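PDB 4WHB: phenylurea hydrolase B from Mycobacterium brisbanense, which probably hydrolyses carbon-nitrogen bonds other than peptide bonds, as a zinc-binding amidohydrolase that acts on phenylurea herbicides such as diuron. Local coordinates for residues Thr10-Leu15 against Trp56-Tyr61; Asp417-Asp422 against Arg433-Val438. All coordinates share one frame; numbering follows the deposited sequence.

Interaction 1 (Thr10-Leu15 against Trp56-Tyr61)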
loop_
_atom_site.group_PDB
_atom_site.type_symbol
_atom_site.label_atom_id
_atom_site.label_comp_id
_atom_site.label_asym_id
_atom_site.label_seq_id
_atom_site.Cartn_x
_atom_site.Cartn_y
_atom_site.Cartn_z
ATOM N N THR C 10 1.667 53.585 25.567
ATOM C CA THR C 10 2.974 53.195 26.058
ATOM C C THR C 10 3.616 52.380 24.920
ATOM O O THR C 10 3.229 51.195 24.675
ATOM C CB THR C 10 2.827 52.332 27.297
ATOM O OG1 THR C 10 1.812 52.874 28.142
ATOM C CG2 THR C 10 4.168 52.278 28.045
ATOM N N LEU C 11 4.571 52.992 24.215
ATOM C CA LEU C 11 4.979 52.477 22.923
ATOM C C LEU C 11 6.213 51.554 22.929
ATOM O O LEU C 11 7.305 51.952 23.385
ATOM C CB LEU C 11 5.257 53.642 21.995
ATOM C CG LEU C 11 5.727 53.180 20.579
ATOM C CD1 LEU C 11 4.753 52.212 19.869
ATOM C CD2 LEU C 11 6.059 54.343 19.664
ATOM N N ILE C 12 6.038 50.338 22.404
ATOM C CA ILE C 12 7.180 49.519 22.018
ATOM C C ILE C 12 7.421 49.748 20.516
ATOM O O ILE C 12 6.603 49.349 19.692
ATOM C CB ILE C 12 6.954 48.018 22.315
ATOM C CG1 ILE C 12 6.402 47.846 23.713
ATOM C CG2 ILE C 12 8.254 47.251 22.159
ATOM C CD1 ILE C 12 6.443 46.428 24.211
ATOM N N ASP C 13 8.527 50.407 20.177
ATOM C CA ASP C 13 8.850 50.630 18.780
ATOM C C ASP C 13 9.114 49.263 18.181
ATOM O O ASP C 13 8.797 49.001 17.027
ATOM C CB ASP C 13 10.085 51.531 18.576
ATOM C CG ASP C 13 10.469 52.328 19.816
ATOM O OD1 ASP C 13 9.948 53.434 20.147
ATOM O OD2 ASP C 13 11.341 51.823 20.494
ATOM N N GLY C 14 9.733 48.406 18.996
ATOM C CA GLY C 14 10.129 47.074 18.586
ATOM C C GLY C 14 11.522 47.060 17.980
ATOM O O GLY C 14 12.105 45.965 17.709
ATOM N N LEU C 15 12.049 48.264 17.770
ATOM C CA LEU C 15 13.378 48.449 17.259
ATOM C C LEU C 15 14.398 47.869 18.229
ATOM O O LEU C 15 15.560 47.570 17.845
ATOM C CB LEU C 15 13.685 49.921 17.100
ATOM C CG LEU C 15 13.267 50.424 15.758
ATOM C CD1 LEU C 15 13.001 51.950 15.842
ATOM C CD2 LEU C 15 14.291 49.972 14.699
ATOM N N TRP C 56 -1.018 49.156 25.059
ATOM C CA TRP C 56 0.298 49.184 24.478
ATOM C C TRP C 56 0.155 49.235 23.005
ATOM O O TRP C 56 -0.846 48.778 22.434
ATOM C CB TRP C 56 1.059 47.901 24.816
ATOM C CG TRP C 56 1.854 48.025 26.046
ATOM C CD1 TRP C 56 3.200 48.197 26.140
ATOM C CD2 TRP C 56 1.346 48.016 27.377
ATOM N NE1 TRP C 56 3.550 48.326 27.455
ATOM C CE2 TRP C 56 2.434 48.198 28.233
ATOM C CE3 TRP C 56 0.072 47.863 27.922
ATOM C CZ2 TRP C 56 2.290 48.283 29.594
ATOM C CZ3 TRP C 56 -0.062 47.914 29.299
ATOM C CH2 TRP C 56 1.044 48.101 30.117
ATOM N N MET C 57 1.166 49.791 22.355
ATOM C CA MET C 57 1.291 49.621 20.911
ATOM C C MET C 57 2.568 48.867 20.638
ATOM O O MET C 57 3.661 49.262 21.078
ATOM C CB MET C 57 1.312 50.956 20.173
ATOM C CG MET C 57 -0.028 51.358 19.572
ATOM S SD MET C 57 0.142 52.804 18.529
ATOM C CE MET C 57 1.480 52.309 17.486
ATOM N N VAL C 58 2.421 47.754 19.932
ATOM C CA VAL C 58 3.569 47.061 19.365
ATOM C C VAL C 58 3.398 47.211 17.863
ATOM O O VAL C 58 2.264 47.438 17.381
ATOM C CB VAL C 58 3.627 45.594 19.770
ATOM C CG1 VAL C 58 3.870 45.467 21.262
ATOM C CG2 VAL C 58 2.338 44.887 19.406
ATOM N N PRO C 59 4.505 47.142 17.125
ATOM C CA PRO C 59 4.344 47.198 15.679
ATOM C C PRO C 59 3.465 46.026 15.234
ATOM O O PRO C 59 3.555 44.958 15.822
ATOM C CB PRO C 59 5.783 47.084 15.141
ATOM C CG PRO C 59 6.601 46.729 16.326
ATOM C CD PRO C 59 5.903 47.191 17.545
ATOM N N GLY C 60 2.602 46.263 14.236
ATOM C CA GLY C 60 1.767 45.209 13.672
ATOM C C GLY C 60 2.613 43.988 13.362
ATOM O O GLY C 60 3.690 44.093 12.772
ATOM N N TYR C 61 2.155 42.824 13.797
ATOM C CA TYR C 61 2.968 41.605 13.688
ATOM C C TYR C 61 3.204 41.261 12.225
ATOM O O TYR C 61 2.358 41.472 11.355
ATOM C CB TYR C 61 2.349 40.433 14.443
ATOM C CG TYR C 61 1.924 40.819 15.857
ATOM C CD1 TYR C 61 2.822 41.303 16.790
ATOM C CD2 TYR C 61 0.590 40.718 16.245
ATOM C CE1 TYR C 61 2.409 41.645 18.060
ATOM C CE2 TYR C 61 0.163 41.072 17.517
ATOM C CZ TYR C 61 1.073 41.531 18.419
ATOM O OH TYR C 61 0.626 41.867 19.681
#

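Interaction 2 (Asp417-Asp422 against Arg433-Val438)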
loop_
_atom_site.group_PDB
_atom_site.type_symbol
_atom_site.label_atom_id
_atom_site.label_comp_id
_atom_site.label_asym_id
_atom_site.label_seq_id
_atom_site.Cartn_x
_atom_site.Cartn_y
_atom_site.Cartn_z
ATOM N N ASP C 417 0.652 50.232 10.563
ATOM C CA ASP C 417 0.104 48.949 10.885
ATOM C C ASP C 417 0.428 48.803 12.351
ATOM O O ASP C 417 1.608 48.852 12.744
ATOM C CB ASP C 417 0.789 47.807 10.090
ATOM C CG ASP C 417 0.723 48.005 8.590
ATOM O OD1 ASP C 417 -0.363 48.393 8.078
ATOM O OD2 ASP C 417 1.764 47.752 7.908
ATOM N N PHE C 418 -0.576 48.651 13.189
ATOM C CA PHE C 418 -0.268 48.457 14.577
ATOM C C PHE C 418 -1.322 47.674 15.322
ATOM O O PHE C 418 -2.447 47.498 14.858
ATOM C CB PHE C 418 0.010 49.801 15.273
ATOM C CG PHE C 418 -1.176 50.698 15.421
ATOM C CD1 PHE C 418 -2.085 50.506 16.435
ATOM C CD2 PHE C 418 -1.339 51.772 14.574
ATOM C CE1 PHE C 418 -3.155 51.360 16.588
ATOM C CE2 PHE C 418 -2.417 52.642 14.720
ATOM C CZ PHE C 418 -3.343 52.423 15.729
ATOM N N VAL C 419 -0.915 47.193 16.491
ATOM C CA VAL C 419 -1.758 46.399 17.333
ATOM C C VAL C 419 -1.724 47.018 18.730
ATOM O O VAL C 419 -0.632 47.431 19.209
ATOM C CB VAL C 419 -1.230 44.982 17.399
ATOM C CG1 VAL C 419 -2.216 44.110 18.153
ATOM C CG2 VAL C 419 -0.978 44.426 15.991
ATOM N N LEU C 420 -2.896 47.133 19.368
ATOM C CA LEU C 420 -2.944 47.621 20.724
ATOM C C LEU C 420 -3.147 46.465 21.698
ATOM O O LEU C 420 -4.061 45.653 21.508
ATOM C CB LEU C 420 -4.082 48.618 20.880
ATOM C CG LEU C 420 -3.838 50.090 20.513
ATOM C CD1 LEU C 420 -4.760 50.397 19.342
ATOM C CD2 LEU C 420 -4.184 51.004 21.698
ATOM N N LEU C 421 -2.335 46.374 22.738
ATOM C CA LEU C 421 -2.482 45.251 23.690
ATOM C C LEU C 421 -3.199 45.663 24.971
ATOM O O LEU C 421 -3.462 46.828 25.194
ATOM C CB LEU C 421 -1.110 44.652 24.042
ATOM C CG LEU C 421 -0.290 44.149 22.877
ATOM C CD1 LEU C 421 1.029 43.663 23.378
ATOM C CD2 LEU C 421 -1.043 43.035 22.160
ATOM N N ASP C 422 -3.500 44.689 25.814
ATOM C CA ASP C 422 -4.185 44.950 27.107
ATOM C C ASP C 422 -3.238 44.968 28.310
ATOM O O ASP C 422 -3.601 45.449 29.362
ATOM C CB ASP C 422 -5.228 43.833 27.376
ATOM C CG ASP C 422 -6.423 44.307 28.083
ATOM O OD1 ASP C 422 -6.368 45.405 28.644
ATOM O OD2 ASP C 422 -7.437 43.585 28.053
ATOM N N ARG C 433 -1.419 38.292 22.928
ATOM C CA ARG C 433 -2.730 37.765 22.581
ATOM C C ARG C 433 -3.858 38.737 22.889
ATOM O O ARG C 433 -4.912 38.661 22.305
ATOM C CB ARG C 433 -2.968 36.438 23.310
ATOM C CG ARG C 433 -1.965 35.368 22.985
ATOM C CD ARG C 433 -2.597 33.970 22.909
ATOM N NE ARG C 433 -1.608 32.967 22.473
ATOM C CZ ARG C 433 -1.792 31.659 22.517
ATOM N NH1 ARG C 433 -2.912 31.147 23.002
ATOM N NH2 ARG C 433 -0.856 30.840 22.084
ATOM N N SER C 434 -3.660 39.629 23.834
ATOM C CA SER C 434 -4.791 40.454 24.326
ATOM C C SER C 434 -4.774 41.778 23.599
ATOM O O SER C 434 -3.934 42.640 23.886
ATOM C CB SER C 434 -4.713 40.682 25.822
ATOM O OG SER C 434 -3.412 41.130 26.180
ATOM N N ILE C 435 -5.686 41.909 22.637
ATOM C CA ILE C 435 -5.618 42.980 21.655
ATOM C C ILE C 435 -6.936 43.712 21.587
ATOM O O ILE C 435 -7.949 43.122 21.156
ATOM C CB ILE C 435 -5.294 42.407 20.266
ATOM C CG1 ILE C 435 -3.869 41.846 20.255
ATOM C CG2 ILE C 435 -5.437 43.471 19.195
ATOM C CD1 ILE C 435 -3.491 41.024 19.016
ATOM N N THR C 436 -6.929 44.985 21.976
ATOM C CA THR C 436 -8.150 45.783 21.910
ATOM C C THR C 436 -8.427 46.311 20.517
ATOM O O THR C 436 -9.585 46.515 20.158
ATOM C CB THR C 436 -8.113 46.945 22.913
ATOM O OG1 THR C 436 -6.919 47.734 22.704
ATOM C CG2 THR C 436 -8.181 46.342 24.331
ATOM N N GLU C 437 -7.379 46.527 19.730
ATOM C CA GLU C 437 -7.560 46.944 18.333
ATOM C C GLU C 437 -6.391 46.572 17.456
ATOM O O GLU C 437 -5.240 46.541 17.926
ATOM C CB GLU C 437 -7.800 48.471 18.248
ATOM C CG GLU C 437 -9.220 48.836 17.844
ATOM C CD GLU C 437 -9.657 50.172 18.421
ATOM O OE1 GLU C 437 -9.064 50.595 19.449
ATOM O OE2 GLU C 437 -10.607 50.801 17.862
ATOM N N VAL C 438 -6.689 46.293 16.187
ATOM C CA VAL C 438 -5.659 46.148 15.184
ATOM C C VAL C 438 -5.861 47.165 14.062
ATOM O O VAL C 438 -6.862 47.118 13.374
ATOM C CB VAL C 438 -5.643 44.746 14.607
ATOM C CG1 VAL C 438 -4.554 44.627 13.537
ATOM C CG2 VAL C 438 -5.353 43.719 15.683
#

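Interaction 1 (Thr10-Leu15 against Trp56-Tyr61)
Met57 O is held by one strong bond: Ile12 N donates to it at 2.9 Å, approaching almost along the C=O axis. One step back, Thr10 O takes a weak bond from Met57 N (3.4 Å), while the CA of Trp56 adds a C-H contact to the same oxygen. These links set the parallel register Thr10–Trp56 and Leu11–Met57. On one face Thr10 lies over the indole: its CB stands 4.2 Å from the centroid of the five-membered ring of Trp56, 14° off the normal, a CH-pi contact. Ile12 comes to the edge of the same ring, CG1 being 4.0 Å from Trp56 CD1, and Ile12 CD1 reaches on to Val58 CG1. On the other face Leu11, with CG anti to the backbone N (chi1 179°), brings CD1 to 3.7 Å from Met57 CB. Past the strand end the chain turns through Gly14, whose positive phi suits a residue without a side chain, leaving room for Pro59 CG, which meets Asp13 O. Leu11 also bonds backbone to backbone with Arg20. Strand 9-11, from near the N-terminus, thus adds a parallel strand to 56-63, which continues the mixed sheet with antiparallel 418-421, through Trp56 and Val58, and parallel 107-112.

Interaction 2 (Asp417-Asp422 against Arg433-Val438)
Ile435 crosses the side chains of Val419 and Leu421 obliquely and touches both: its CG2 meets Val419 CG1 at 3.4 Å, and its CG1 meets Leu421 CD2 at 3.6 Å. With chi1 of -67° its CG1 is anti to the carbonyl carbon, which brings Ile435 CD1 against Val419 CG1 as well. Val438 continues this apolar face, its CG2 4.0 Å from Val419 CG1. On the reverse face Leu420 and Glu437 lie side by side, Leu420 CD1 against Glu437 CB. The backbone fastens them with a nearly straight bond from Leu420 N to Glu437 O (2.8 Å, 174°) and a more bent one from Thr436 N to Leu420 O (3.0 Å), the donor standing above the carbonyl plane. Two residues, Thr436 and Glu437, thus face Leu420 alone, consistent with a classic beta bulge, and the chain turns a corner there in an antiparallel hairpin with a long connection. Nearer that connection, Asp422 N makes a weak bond to Ser434 O, and Ser434 OG lies 3.5 Å from Asp422 CB. Ser434 OG itself bonds to Asn431 O, which ties it into the connection, and Thr436 OG1 is weakly bonded by Arg55 NE. At the far end the ring of Phe418 meets that of Phe439 with nearly parallel planes, and Asp417 forms a salt bridge with Arg136 while bonding to Ala441 N.

In the fold
Interactions 1 and 2 lie about 10 Å apart, centre to centre, in one mixed sheet. Across it, strand 9-11 pairs with 56-63, which pairs with 418-421, which pairs with 435-440. Along the chain, both segments of interaction 1 come first; more than 350 residues, including the parallel strands from 205-208 to 339-341, separate them from those of interaction 2. They join where Leu421 N meets Trp56 O at 2.8 Å and Gly60 N meets Asp417 O at 3.1 Å, both probable hydrogen bonds, while Tyr61 packs on Leu421. The sheet unites early and late parts of the chain, consistent with the amidohydrolase family, where these commonly meet beside the barrel, away from the zinc ligands His273 and Asp344.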